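Transcobalamin-1 (Homo sapiens, PDB 4KKI) binds vitamin B12 with femtomolar affinity, enclosing the corrinoid between a helical and a beta domain, and protects it from the acid of the stomach. Local coordinates at residues N41-S46 against V55-S60; I219-L224 against S255-E260; E363-Q366 against I372-F375. All coordinates share one frame; numbering follows the deposited sequence.

Contact 1. Residues N41-S46 against V55-S60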
loop_
_atom_site.group_PDB
_atom_site.type_symbol
_atom_site.label_atom_id
_atom_site.label_comp_id
_atom_site.label_asym_id
_atom_site.label_seq_id
_atom_site.Cartn_x
_atom_site.Cartn_y
_atom_site.Cartn_z
ATOM N N ASN A 41 8.872 -16.388 -4.633
ATOM C CA ASN A 41 10.072 -16.141 -5.425
ATOM C C ASN A 41 10.400 -14.660 -5.542
ATOM O O ASN A 41 11.525 -14.251 -5.270
ATOM C CB ASN A 41 9.947 -16.768 -6.816
ATOM C CG ASN A 41 9.903 -18.280 -6.767
ATOM O OD1 ASN A 41 10.440 -18.898 -5.847
ATOM N ND2 ASN A 41 9.262 -18.887 -7.759
ATOM N N THR A 42 9.407 -13.865 -5.930
ATOM C CA THR A 42 9.557 -12.416 -6.046
ATOM C C THR A 42 10.127 -11.775 -4.776
ATOM O O THR A 42 11.064 -10.980 -4.839
ATOM C CB THR A 42 8.208 -11.748 -6.394
ATOM O OG1 THR A 42 7.830 -12.097 -7.732
ATOM C CG2 THR A 42 8.308 -10.237 -6.284
ATOM N N MET A 43 9.570 -12.138 -3.625
ATOM C CA MET A 43 10.018 -11.575 -2.354
ATOM C C MET A 43 11.441 -12.003 -2.004
ATOM O O MET A 43 12.183 -11.252 -1.371
ATOM C CB MET A 43 9.036 -11.935 -1.235
ATOM C CG MET A 43 7.607 -11.490 -1.538
ATOM S SD MET A 43 6.340 -12.147 -0.433
ATOM C CE MET A 43 6.413 -10.967 0.903
ATOM N N ILE A 44 11.828 -13.201 -2.432
ATOM C CA ILE A 44 13.193 -13.675 -2.212
ATOM C C ILE A 44 14.206 -12.883 -3.045
ATOM O O ILE A 44 15.292 -12.559 -2.562
ATOM C CB ILE A 44 13.339 -15.187 -2.502
ATOM C CG1 ILE A 44 12.405 -16.000 -1.609
ATOM C CG2 ILE A 44 14.770 -15.642 -2.276
ATOM C CD1 ILE A 44 12.668 -15.824 -0.136
ATOM N N GLN A 45 13.847 -12.563 -4.288
ATOM C CA GLN A 45 14.757 -11.830 -5.172
ATOM C C GLN A 45 14.994 -10.409 -4.677
ATOM O O GLN A 45 15.989 -9.779 -5.037
ATOM C CB GLN A 45 14.237 -11.773 -6.615
ATOM C CG GLN A 45 13.495 -13.003 -7.116
ATOM C CD GLN A 45 14.383 -14.212 -7.356
ATOM O OE1 GLN A 45 15.545 -14.246 -6.951
ATOM N NE2 GLN A 45 13.831 -15.218 -8.027
ATOM N N SER A 46 14.075 -9.907 -3.856
ATOM C CA SER A 46 14.175 -8.546 -3.338
ATOM C C SER A 46 15.375 -8.372 -2.405
ATOM O O SER A 46 15.748 -7.248 -2.071
ATOM C CB SER A 46 12.877 -8.124 -2.640
ATOM O OG SER A 46 12.658 -8.865 -1.454
ATOM N N VAL A 55 10.839 -4.530 5.045
ATOM C CA VAL A 55 9.873 -4.417 6.130
ATOM C C VAL A 55 8.511 -4.981 5.738
ATOM O O VAL A 55 7.960 -5.839 6.429
ATOM C CB VAL A 55 9.705 -2.954 6.571
ATOM C CG1 VAL A 55 8.610 -2.839 7.622
ATOM C CG2 VAL A 55 11.028 -2.407 7.095
ATOM N N ASN A 56 7.972 -4.489 4.626
ATOM C CA ASN A 56 6.691 -4.966 4.116
ATOM C C ASN A 56 6.732 -6.452 3.763
ATOM O O ASN A 56 5.775 -7.188 4.001
ATOM C CB ASN A 56 6.271 -4.149 2.892
ATOM C CG ASN A 56 7.371 -4.051 1.850
ATOM O OD1 ASN A 56 8.453 -4.622 2.011
ATOM N ND2 ASN A 56 7.096 -3.328 0.768
ATOM N N VAL A 57 7.855 -6.878 3.198
ATOM C CA VAL A 57 8.041 -8.257 2.773
ATOM C C VAL A 57 8.024 -9.212 3.965
ATOM O O VAL A 57 7.298 -10.210 3.965
ATOM C CB VAL A 57 9.365 -8.409 1.997
ATOM C CG1 VAL A 57 9.697 -9.872 1.771
ATOM C CG2 VAL A 57 9.293 -7.650 0.678
ATOM N N VAL A 58 8.819 -8.895 4.983
ATOM C CA VAL A 58 8.912 -9.730 6.176
ATOM C C VAL A 58 7.590 -9.739 6.946
ATOM O O VAL A 58 7.154 -10.786 7.426
ATOM C CB VAL A 58 10.086 -9.292 7.090
ATOM C CG1 VAL A 58 9.999 -9.963 8.452
ATOM C CG2 VAL A 58 11.421 -9.605 6.423
ATOM N N LEU A 59 6.950 -8.577 7.049
ATOM C CA LEU A 59 5.628 -8.477 7.665
ATOM C C LEU A 59 4.641 -9.422 6.987
ATOM O O LEU A 59 3.915 -10.159 7.651
ATOM C CB LEU A 59 5.101 -7.042 7.585
ATOM C CG LEU A 59 3.622 -6.825 7.924
ATOM C CD1 LEU A 59 3.284 -7.347 9.312
ATOM C CD2 LEU A 59 3.252 -5.352 7.809
ATOM N N SER A 60 4.633 -9.390 5.660
ATOM C CA SER A 60 3.747 -10.225 4.862
ATOM C C SER A 60 3.976 -11.709 5.135
ATOM O O SER A 60 3.029 -12.471 5.329
ATOM C CB SER A 60 3.966 -9.926 3.376
ATOM O OG SER A 60 3.246 -10.825 2.556
#
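Met43 reaches from helix 37-45 to the wall of helix 55-63, where Val57 and Ser60 receive it one helical turn apart. Both helices lie in the N-terminal alpha domain of this cobalamin carrier, an alpha6-alpha6 helical barrel, and the eight residues linking the segments contain neither helix nor strand. The approach of the backbones is close, with Met43 CA 6.4 Å from Val57 CA.

Followed outward, the methionine starts with CB against the valine: Met43 CB lies 3.7 Å from Val57 CG1. Its CG stands anti to the carbonyl carbon (chi1 -56°), and the next torsion is extended, leading to the sulfur, which has no close partner across the contact. A bend at chi3 (85°) then turns the terminal methyl onto the neighbouring helix. There Met43 CE meets three groups. It packs at 3.6 Å on Val57 CG1, rests 3.3 Å from the backbone oxygen Val57 O, and touches Ser60 through both CB and OG. The Met43 and Val57 side chains run alongside each other, pointing opposite ways, and no hydrogen bond joins the two segments.

The serines flank this apolar centre. Ser60 OG is hydrogen-bonded to Ala288 O, so its polar need is met by helix 284-294, which also covers Met43 through Ala288; Leu71 of helix 69-85 packs against Val57 and Ser46. All four touching residues are buried, and the Ser60 side chain is about 7 Å from that of Gln289, a cobalamin-binding residue, consistent with a second-shell position next to the corrinoid pocket. On the Ser46 side, the second methyl of the valine, Val57 CG2, lies 4.2 Å from Ser46 OG.

Contact 2. Residues I219-L224 against S255-E260; sequences IYTKSL and SDYYNE
A loop tyrosine laid against helix 213-229 makes this contact: Tyr257, in the loop between helices 244-252 and 265-277, packs on Thr221 and Lys222 of that helix. It is van der Waals packing with no hydrogen bond between the segments, partly buried and far from the cobalamin site. The backbones come near enough for Lys222 CA to lie 5.6 Å from Tyr257 CA.

The two helical residues share the ring between them. Lys222 takes the CD1 side, with Lys222 CB 3.5 Å from Tyr257 CD1 and its CG close by, while its backbone N stands over one ring face, 4.0 Å above the plane and displaced toward the rim. Thr221 meets the CD2/CE2 half obliquely, from the same side of the ring plane as the lysine N, its methyl Thr221 CG2 approaching Tyr257 CE2 to 3.6 Å; the two side chains cross at about a right angle. On the opposite face from the lysine N lies Tyr257's own chain neighbour, Asp256 CB.

In the alpha6-alpha6 barrel of the N-terminal domain, the contact joins an irregular connection to a helix that precedes it by some thirty residues. Helix 185-203 joins in at the far end of the ring, where Tyr257 OH is hydrogen-bonded to Lys199 NZ, and Leu195 and Lys199 pack on Thr221. The threonine hydroxyl turns back to its own helix and bonds Ile217 O, which leaves the methyl, anti to the backbone N, to meet the tyrosine.

Only the root of the lysine serves the packing. Its chain runs extended from CA through CE and bends at chi4 (-63°), leading NZ away from the tyrosine to a salt bridge with Glu226 OE2.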
loop_
_atom_site.group_PDB
_atom_site.type_symbol
_atom_site.label_atom_id
_atom_site.label_comp_id
_atom_site.label_asym_id
_atom_site.label_seq_id
_atom_site.Cartn_x
_atom_site.Cartn_y
_atom_site.Cartn_z
ATOM N N ILE A 219 -20.348 3.056 11.868
ATOM C CA ILE A 219 -20.990 3.711 10.733
ATOM C C ILE A 219 -19.955 4.079 9.670
ATOM O O ILE A 219 -20.193 3.892 8.475
ATOM C CB ILE A 219 -21.787 4.958 11.178
ATOM C CG1 ILE A 219 -22.962 4.541 12.068
ATOM C CG2 ILE A 219 -22.290 5.738 9.971
ATOM C CD1 ILE A 219 -23.765 5.699 12.622
ATOM N N TYR A 220 -18.807 4.591 10.114
ATOM C CA TYR A 220 -17.694 4.881 9.214
ATOM C C TYR A 220 -17.293 3.623 8.450
ATOM O O TYR A 220 -17.112 3.655 7.234
ATOM C CB TYR A 220 -16.473 5.399 9.983
ATOM C CG TYR A 220 -16.609 6.790 10.557
ATOM C CD1 TYR A 220 -17.781 7.520 10.410
ATOM C CD2 TYR A 220 -15.552 7.378 11.240
ATOM C CE1 TYR A 220 -17.900 8.792 10.935
ATOM C CE2 TYR A 220 -15.659 8.648 11.768
ATOM C CZ TYR A 220 -16.835 9.350 11.612
ATOM O OH TYR A 220 -16.943 10.618 12.138
ATOM N N THR A 221 -17.153 2.520 9.181
ATOM C CA THR A 221 -16.770 1.244 8.590
ATOM C C THR A 221 -17.813 0.767 7.587
ATOM O O THR A 221 -17.473 0.305 6.499
ATOM C CB THR A 221 -16.569 0.154 9.664
ATOM O OG1 THR A 221 -15.604 0.595 10.624
ATOM C CG2 THR A 221 -16.084 -1.134 9.024
ATOM N N LYS A 222 -19.083 0.885 7.963
ATOM C CA LYS A 222 -20.191 0.520 7.084
ATOM C C LYS A 222 -20.126 1.265 5.751
ATOM O O LYS A 222 -20.263 0.662 4.687
ATOM C CB LYS A 222 -21.527 0.799 7.775
ATOM C CG LYS A 222 -22.746 0.444 6.940
ATOM C CD LYS A 222 -24.027 0.621 7.738
ATOM C CE LYS A 222 -25.258 0.328 6.891
ATOM N NZ LYS A 222 -25.399 1.276 5.752
ATOM N N SER A 223 -19.911 2.575 5.821
ATOM C CA SER A 223 -19.815 3.409 4.627
ATOM C C SER A 223 -18.597 3.048 3.773
ATOM O O SER A 223 -18.689 2.976 2.546
ATOM C CB SER A 223 -19.770 4.890 5.017
ATOM O OG SER A 223 -19.578 5.717 3.881
ATOM N N LEU A 224 -17.463 2.820 4.427
ATOM C CA LEU A 224 -16.233 2.457 3.727
ATOM C C LEU A 224 -16.338 1.111 3.010
ATOM O O LEU A 224 -15.818 0.950 1.907
ATOM C CB LEU A 224 -15.041 2.461 4.687
ATOM C CG LEU A 224 -14.590 3.841 5.166
ATOM C CD1 LEU A 224 -13.464 3.728 6.184
ATOM C CD2 LEU A 224 -14.166 4.699 3.982
ATOM N N SER A 255 -17.654 -8.511 7.826
ATOM C CA SER A 255 -18.799 -9.258 7.317
ATOM C C SER A 255 -20.124 -8.745 7.869
ATOM O O SER A 255 -21.185 -9.161 7.434
ATOM C CB SER A 255 -18.655 -10.740 7.641
ATOM O OG SER A 255 -17.351 -11.036 8.091
ATOM N N ASP A 256 -20.049 -7.834 8.823
ATOM C CA ASP A 256 -21.230 -7.233 9.421
ATOM C C ASP A 256 -21.974 -6.350 8.435
ATOM O O ASP A 256 -23.160 -6.071 8.610
ATOM C CB ASP A 256 -20.819 -6.378 10.619
ATOM C CG ASP A 256 -20.451 -7.205 11.830
ATOM O OD1 ASP A 256 -20.449 -8.452 11.732
ATOM O OD2 ASP A 256 -20.162 -6.599 12.878
ATOM N N TYR A 257 -21.275 -5.905 7.397
ATOM C CA TYR A 257 -21.794 -4.842 6.551
ATOM C C TYR A 257 -22.058 -5.269 5.114
ATOM O O TYR A 257 -22.242 -4.426 4.238
ATOM C CB TYR A 257 -20.844 -3.644 6.589
ATOM C CG TYR A 257 -20.402 -3.277 7.988
ATOM C CD1 TYR A 257 -21.202 -2.492 8.807
ATOM C CD2 TYR A 257 -19.185 -3.720 8.493
ATOM C CE1 TYR A 257 -20.803 -2.153 10.087
ATOM C CE2 TYR A 257 -18.779 -3.389 9.773
ATOM C CZ TYR A 257 -19.589 -2.605 10.564
ATOM O OH TYR A 257 -19.190 -2.271 11.837
ATOM N N TYR A 258 -22.121 -6.572 4.888
ATOM C CA TYR A 258 -22.465 -7.074 3.571
ATOM C C TYR A 258 -22.966 -8.512 3.611
ATOM O O TYR A 258 -22.647 -9.265 4.521
ATOM C CB TYR A 258 -21.291 -6.911 2.604
ATOM C CG TYR A 258 -20.105 -7.793 2.887
ATOM C CD1 TYR A 258 -19.070 -7.361 3.701
ATOM C CD2 TYR A 258 -20.011 -9.052 2.328
ATOM C CE1 TYR A 258 -17.984 -8.167 3.955
ATOM C CE2 TYR A 258 -18.931 -9.861 2.575
ATOM C CZ TYR A 258 -17.922 -9.413 3.388
ATOM O OH TYR A 258 -16.854 -10.229 3.630
ATOM N N ASN A 259 -23.766 -8.875 2.618
ATOM C CA ASN A 259 -24.326 -10.216 2.519
ATOM C C ASN A 259 -23.444 -11.089 1.641
ATOM O O ASN A 259 -22.490 -10.602 1.036
ATOM C CB ASN A 259 -25.741 -10.160 1.941
ATOM C CG ASN A 259 -26.570 -9.032 2.531
ATOM O OD1 ASN A 259 -27.161 -9.174 3.601
ATOM N ND2 ASN A 259 -26.616 -7.902 1.832
ATOM N N GLU A 260 -23.770 -12.376 1.562
ATOM C CA GLU A 260 -23.006 -13.309 0.741
ATOM C C GLU A 260 -23.097 -12.967 -0.745
ATOM O O GLU A 260 -22.187 -13.267 -1.517
ATOM C CB GLU A 260 -23.475 -14.749 0.970
ATOM C CG GLU A 260 -24.912 -15.022 0.542
ATOM C CD GLU A 260 -25.156 -16.482 0.211
ATOM O OE1 GLU A 260 -26.329 -16.862 0.007
ATOM O OE2 GLU A 260 -24.172 -17.250 0.148
#

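Contact 3. Residues E363-Q366 against I372-F375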
loop_
_atom_site.group_PDB
_atom_site.type_symbol
_atom_site.label_atom_id
_atom_site.label_comp_id
_atom_site.label_asym_id
_atom_site.label_seq_id
_atom_site.Cartn_x
_atom_site.Cartn_y
_atom_site.Cartn_z
ATOM N N GLU A 363 12.512 8.644 -21.125
ATOM C CA GLU A 363 13.941 8.890 -21.281
ATOM C C GLU A 363 14.325 9.214 -22.724
ATOM O O GLU A 363 15.213 10.033 -22.965
ATOM C CB GLU A 363 14.750 7.700 -20.760
ATOM C CG GLU A 363 14.657 7.518 -19.253
ATOM C CD GLU A 363 15.427 6.309 -18.760
ATOM O OE1 GLU A 363 15.767 5.441 -19.590
ATOM O OE2 GLU A 363 15.695 6.230 -17.542
ATOM N N LYS A 364 13.659 8.572 -23.678
ATOM C CA LYS A 364 13.889 8.868 -25.088
ATOM C C LYS A 364 13.424 10.278 -25.425
ATOM O O LYS A 364 14.098 11.005 -26.155
ATOM C CB LYS A 364 13.186 7.851 -25.990
ATOM C CG LYS A 364 14.079 6.711 -26.448
ATOM C CD LYS A 364 15.297 7.235 -27.199
ATOM C CE LYS A 364 14.893 8.003 -28.450
ATOM N NZ LYS A 364 16.063 8.642 -29.116
ATOM N N ALA A 365 12.271 10.660 -24.886
ATOM C CA ALA A 365 11.736 11.995 -25.105
ATOM C C ALA A 365 12.638 13.049 -24.468
ATOM O O ALA A 365 12.804 14.144 -25.008
ATOM C CB ALA A 365 10.320 12.097 -24.560
ATOM N N GLN A 366 13.222 12.710 -23.321
ATOM C CA GLN A 366 14.133 13.619 -22.631
ATOM C C GLN A 366 15.368 13.896 -23.485
ATOM O O GLN A 366 15.883 15.013 -23.503
ATOM C CB GLN A 366 14.546 13.049 -21.271
ATOM C CG GLN A 366 15.432 13.978 -20.452
ATOM C CD GLN A 366 15.702 13.449 -19.054
ATOM O OE1 GLN A 366 15.717 14.207 -18.083
ATOM N NE2 GLN A 366 15.923 12.145 -18.947
ATOM N N ILE A 372 11.677 20.346 -22.694
ATOM C CA ILE A 372 10.251 20.050 -22.629
ATOM C C ILE A 372 9.976 18.700 -21.968
ATOM O O ILE A 372 9.033 18.559 -21.186
ATOM C CB ILE A 372 9.610 20.106 -24.041
ATOM C CG1 ILE A 372 9.099 21.516 -24.348
ATOM C CG2 ILE A 372 8.454 19.142 -24.156
ATOM C CD1 ILE A 372 10.181 22.552 -24.507
ATOM N N PHE A 373 10.809 17.711 -22.267
ATOM C CA PHE A 373 10.582 16.363 -21.763
ATOM C C PHE A 373 11.586 15.948 -20.688
ATOM O O PHE A 373 11.646 14.781 -20.304
ATOM C CB PHE A 373 10.576 15.362 -22.919
ATOM C CG PHE A 373 9.441 15.562 -23.883
ATOM C CD1 PHE A 373 8.137 15.670 -23.424
ATOM C CD2 PHE A 373 9.676 15.656 -25.245
ATOM C CE1 PHE A 373 7.087 15.855 -24.307
ATOM C CE2 PHE A 373 8.631 15.845 -26.134
ATOM C CZ PHE A 373 7.334 15.945 -25.664
ATOM N N GLY A 374 12.369 16.906 -20.204
ATOM C CA GLY A 374 13.293 16.645 -19.115
ATOM C C GLY A 374 12.538 16.432 -17.817
ATOM O O GLY A 374 11.671 17.228 -17.456
ATOM N N PHE A 375 12.862 15.356 -17.110
ATOM C CA PHE A 375 12.140 15.028 -15.888
ATOM C C PHE A 375 13.060 14.652 -14.735
ATOM O O PHE A 375 14.238 14.349 -14.929
ATOM C CB PHE A 375 11.126 13.905 -16.141
ATOM C CG PHE A 375 11.753 12.563 -16.406
ATOM C CD1 PHE A 375 12.198 12.228 -17.676
ATOM C CD2 PHE A 375 11.885 11.631 -15.388
ATOM C CE1 PHE A 375 12.771 10.992 -17.924
ATOM C CE2 PHE A 375 12.457 10.394 -15.629
ATOM C CZ PHE A 375 12.901 10.075 -16.898
HETATM O O HOH W 1 16.237 11.804 -15.537
#
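Gln366 meets the turn at Gly374 and Phe375 with its whole length. Its CB rests on the backbone, Gln366 CB lying 3.5 Å from Phe373 O, and its CG packs on Gly374 CA. CG anti to the backbone N (chi1 -177°) and an extended chain beyond it carry the amide along the Gly374-Phe375 backbone. There Phe375 N donates to Gln366 OE1 over 3.2 Å, the donor standing well above the carbonyl plane and the N-H...O angle being 157°. The other branch, Gln366 NE2, comes 3.5 Å from Phe375 CE1, with amide and ring planes 24° apart. A water accepts a weak bond from NE2 and donates to Phe375 O. With an alanine here, Phe375 N is likely to be left without this acceptor, and a gap to open beside Gly374 and the Phe375 ring.

In the C-terminal beta domain, this is where helix 358-368 is followed closely by the short helix 370-373 and then strand 375-379. One residue earlier, Ala365 CB packs 3.6 Å from Phe373 CG, and Ala365 O lies at the edge of that ring. Glu363 CG meets the Phe375 edge in plane at CZ.

Further out, strands 333-341 and 345-353 receive Phe373, whose ring meets that of Tyr338. Phe375 also touches Leu359 and Met362 of helix 358-368, and Ile386, a cobalamin-binding residue of strand 384-389.

How the contacts relate
The three contacts follow one another along the chain without touching. Contacts 1 and 2 belong to the helical domain, with centres 31 Å apart, whereas contact 3 lies in the beta domain, its centre 33 Å and 46 Å from those of contacts 1 and 2, on the opposite side of the chain's centre from contact 2. Contact 1 is buried in the helical domain, with the Val57 side chain about 11 Å from the bound cyanocobalamin. Contact 3 approaches the site from the other domain: the Phe375 side chain is about 4 Å from that of Ile386 and about 7 Å from that of Trp402, both cobalamin-binding residues. Contact 2 lies away from the known sites.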